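Local coordinates for beta-lactamase (Sphaerobacter thermophilus, PDB 4EWF), which probably hydrolyses beta-lactams to substituted beta-amino acids, as expected of a class A beta-lactamase, at residues A[73-79]-A[97-103]. Numbering follows the deposited sequence.
Sequences LTDRIVL and GLELTLE
The carbonyl O of D75 takes two contacts from the other segment: L102 N hydrogen-bonds to it at 2.8 Å in the carbonyl plane, and T101 CA adds a weaker CA-H...O contact to the same O at 3.1 Å. Beside it, E103 N reaches a lone pair of L73 O at 2.9 Å. The first turn of helix 102-111, with T101 as its N-cap, thus spends two amides on 73-75. Further along, antiparallel strands 76-78 and 99-101 join through the hydrogen-bonded pair I77-L100. Beyond them L79 N meets L98 O almost straight (176°). G97 N bonds to L79 O at 2.7 Å. On the R76, V78, E99 and T101 face, the bent, poorly ordered R76 chain lays its guanidinium over T101 CG2. E99 OE2 lies in the guanidinium plane, at its edge, in a long salt bridge to R76 NE (3.8 Å). On the opposite face, with CG1 anti to the carbonyl carbon (chi1 -64°) and a further bend at chi2, CD1 of I77 reaches L102 N (3.6 Å). In this two-stranded antiparallel sheet, remote from the five-stranded one, I77 and L100 touch L105 of helix 102-111; I77, L79 and, from that helix's first turn, L102 rest on helix 115-125 at L124, T116 and L121.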
loop_
_atom_site.group_PDB
_atom_site.type_symbol
_atom_site.label_atom_id
_atom_site.label_comp_id
_atom_site.label_asym_id
_atom_site.label_seq_id
_atom_site.Cartn_x
_atom_site.Cartn_y
_atom_site.Cartn_z
ATOM N N LEU A 73 -2.277 -19.776 9.269
ATOM C CA LEU A 73 -3.020 -18.575 9.629
ATOM C C LEU A 73 -3.643 -18.654 11.018
ATOM O O LEU A 73 -3.863 -17.633 11.667
ATOM C CB LEU A 73 -4.099 -18.294 8.592
ATOM C CG LEU A 73 -3.554 -17.788 7.255
ATOM C CD1 LEU A 73 -4.695 -17.612 6.256
ATOM C CD2 LEU A 73 -2.769 -16.488 7.435
ATOM N N THR A 74 -3.920 -19.869 11.476
ATOM C CA THR A 74 -4.479 -20.052 12.810
ATOM C C THR A 74 -3.417 -20.067 13.912
ATOM O O THR A 74 -3.760 -20.179 15.092
ATOM C CB THR A 74 -5.325 -21.352 12.907
ATOM O OG1 THR A 74 -4.564 -22.459 12.401
ATOM C CG2 THR A 74 -6.622 -21.211 12.103
ATOM N N ASP A 75 -2.140 -19.950 13.540
ATOM C CA ASP A 75 -1.069 -20.016 14.540
ATOM C C ASP A 75 -1.273 -18.919 15.593
ATOM O O ASP A 75 -1.653 -17.798 15.266
ATOM C CB ASP A 75 0.321 -19.864 13.896
ATOM C CG ASP A 75 0.794 -21.133 13.189
ATOM O OD1 ASP A 75 0.151 -22.198 13.348
ATOM O OD2 ASP A 75 1.828 -21.059 12.482
ATOM N N ARG A 76 -1.003 -19.242 16.851
ATOM C CA ARG A 76 -1.206 -18.286 17.942
ATOM C C ARG A 76 0.049 -17.431 18.188
ATOM O O ARG A 76 1.176 -17.935 18.140
ATOM C CB ARG A 76 -1.625 -18.998 19.237
ATOM C CG ARG A 76 -2.523 -20.242 19.050
ATOM C CD ARG A 76 -3.837 -19.964 18.285
ATOM N NE ARG A 76 -4.968 -19.654 19.166
ATOM C CZ ARG A 76 -6.251 -19.760 18.821
ATOM N NH1 ARG A 76 -7.200 -19.449 19.696
ATOM N NH2 ARG A 76 -6.591 -20.181 17.604
ATOM N N ILE A 77 -0.164 -16.135 18.408
ATOM C CA ILE A 77 0.879 -15.208 18.850
ATOM C C ILE A 77 0.326 -14.431 20.036
ATOM O O ILE A 77 -0.789 -13.908 19.976
ATOM C CB ILE A 77 1.273 -14.187 17.746
ATOM C CG1 ILE A 77 1.897 -14.892 16.545
ATOM C CG2 ILE A 77 2.241 -13.129 18.289
ATOM C CD1 ILE A 77 0.889 -15.460 15.583
ATOM N N VAL A 78 1.101 -14.353 21.112
ATOM C CA VAL A 78 0.665 -13.643 22.313
ATOM C C VAL A 78 1.230 -12.216 22.336
ATOM O O VAL A 78 2.425 -11.999 22.087
ATOM C CB VAL A 78 1.104 -14.381 23.598
ATOM C CG1 VAL A 78 0.717 -13.577 24.852
ATOM C CG2 VAL A 78 0.508 -15.781 23.648
ATOM N N LEU A 79 0.363 -11.254 22.633
ATOM C CA LEU A 79 0.761 -9.855 22.759
ATOM C C LEU A 79 1.558 -9.626 24.051
ATOM O O LEU A 79 1.069 -9.897 25.151
ATOM C CB LEU A 79 -0.469 -8.947 22.752
ATOM C CG LEU A 79 -0.173 -7.448 22.914
ATOM C CD1 LEU A 79 0.581 -6.923 21.704
ATOM C CD2 LEU A 79 -1.461 -6.683 23.108
ATOM N N GLY A 97 -0.803 -10.021 27.121
ATOM C CA GLY A 97 -1.270 -11.394 27.256
ATOM C C GLY A 97 -2.386 -11.735 26.276
ATOM O O GLY A 97 -2.802 -12.891 26.162
ATOM N N LEU A 98 -2.878 -10.723 25.567
ATOM C CA LEU A 98 -3.907 -10.947 24.561
ATOM C C LEU A 98 -3.406 -11.974 23.547
ATOM O O LEU A 98 -2.327 -11.826 22.979
ATOM C CB LEU A 98 -4.220 -9.636 23.839
ATOM C CG LEU A 98 -5.314 -9.654 22.766
ATOM C CD1 LEU A 98 -6.680 -9.838 23.385
ATOM C CD2 LEU A 98 -5.274 -8.347 21.987
ATOM N N GLU A 99 -4.192 -13.015 23.319
ATOM C CA GLU A 99 -3.794 -14.060 22.391
ATOM C C GLU A 99 -4.454 -13.872 21.027
ATOM O O GLU A 99 -5.673 -13.909 20.908
ATOM C CB GLU A 99 -4.123 -15.433 22.981
ATOM C CG GLU A 99 -3.488 -16.597 22.253
ATOM C CD GLU A 99 -3.484 -17.872 23.090
ATOM O OE1 GLU A 99 -3.699 -17.788 24.324
ATOM O OE2 GLU A 99 -3.261 -18.956 22.510
ATOM N N LEU A 100 -3.625 -13.659 20.008
ATOM C CA LEU A 100 -4.083 -13.420 18.643
ATOM C C LEU A 100 -3.697 -14.590 17.738
ATOM O O LEU A 100 -2.991 -15.501 18.169
ATOM C CB LEU A 100 -3.427 -12.140 18.113
ATOM C CG LEU A 100 -3.753 -10.919 18.992
ATOM C CD1 LEU A 100 -2.579 -9.955 19.092
ATOM C CD2 LEU A 100 -5.002 -10.215 18.493
ATOM N N THR A 101 -4.154 -14.561 16.488
ATOM C CA THR A 101 -3.723 -15.538 15.501
ATOM C C THR A 101 -2.891 -14.814 14.461
ATOM O O THR A 101 -2.907 -13.580 14.387
ATOM C CB THR A 101 -4.898 -16.232 14.780
ATOM O OG1 THR A 101 -5.721 -15.240 14.150
ATOM C CG2 THR A 101 -5.730 -17.083 15.743
ATOM N N LEU A 102 -2.152 -15.580 13.669
ATOM C CA LEU A 102 -1.393 -15.006 12.569
ATOM C C LEU A 102 -2.330 -14.221 11.647
ATOM O O LEU A 102 -1.990 -13.138 11.184
ATOM C CB LEU A 102 -0.683 -16.122 11.788
ATOM C CG LEU A 102 0.147 -15.664 10.581
ATOM C CD1 LEU A 102 1.212 -14.678 11.006
ATOM C CD2 LEU A 102 0.788 -16.858 9.863
ATOM N N GLU A 103 -3.521 -14.751 11.382
ATOM C CA GLU A 103 -4.453 -14.021 10.520
ATOM C C GLU A 103 -4.899 -12.686 11.141
ATOM O O GLU A 103 -4.971 -11.669 10.442
ATOM C CB GLU A 103 -5.660 -14.884 10.105
ATOM C CG GLU A 103 -6.602 -14.148 9.154
ATOM C CD GLU A 103 -7.507 -15.077 8.343
ATOM O OE1 GLU A 103 -7.916 -14.686 7.227
ATOM O OE2 GLU A 103 -7.816 -16.183 8.821
#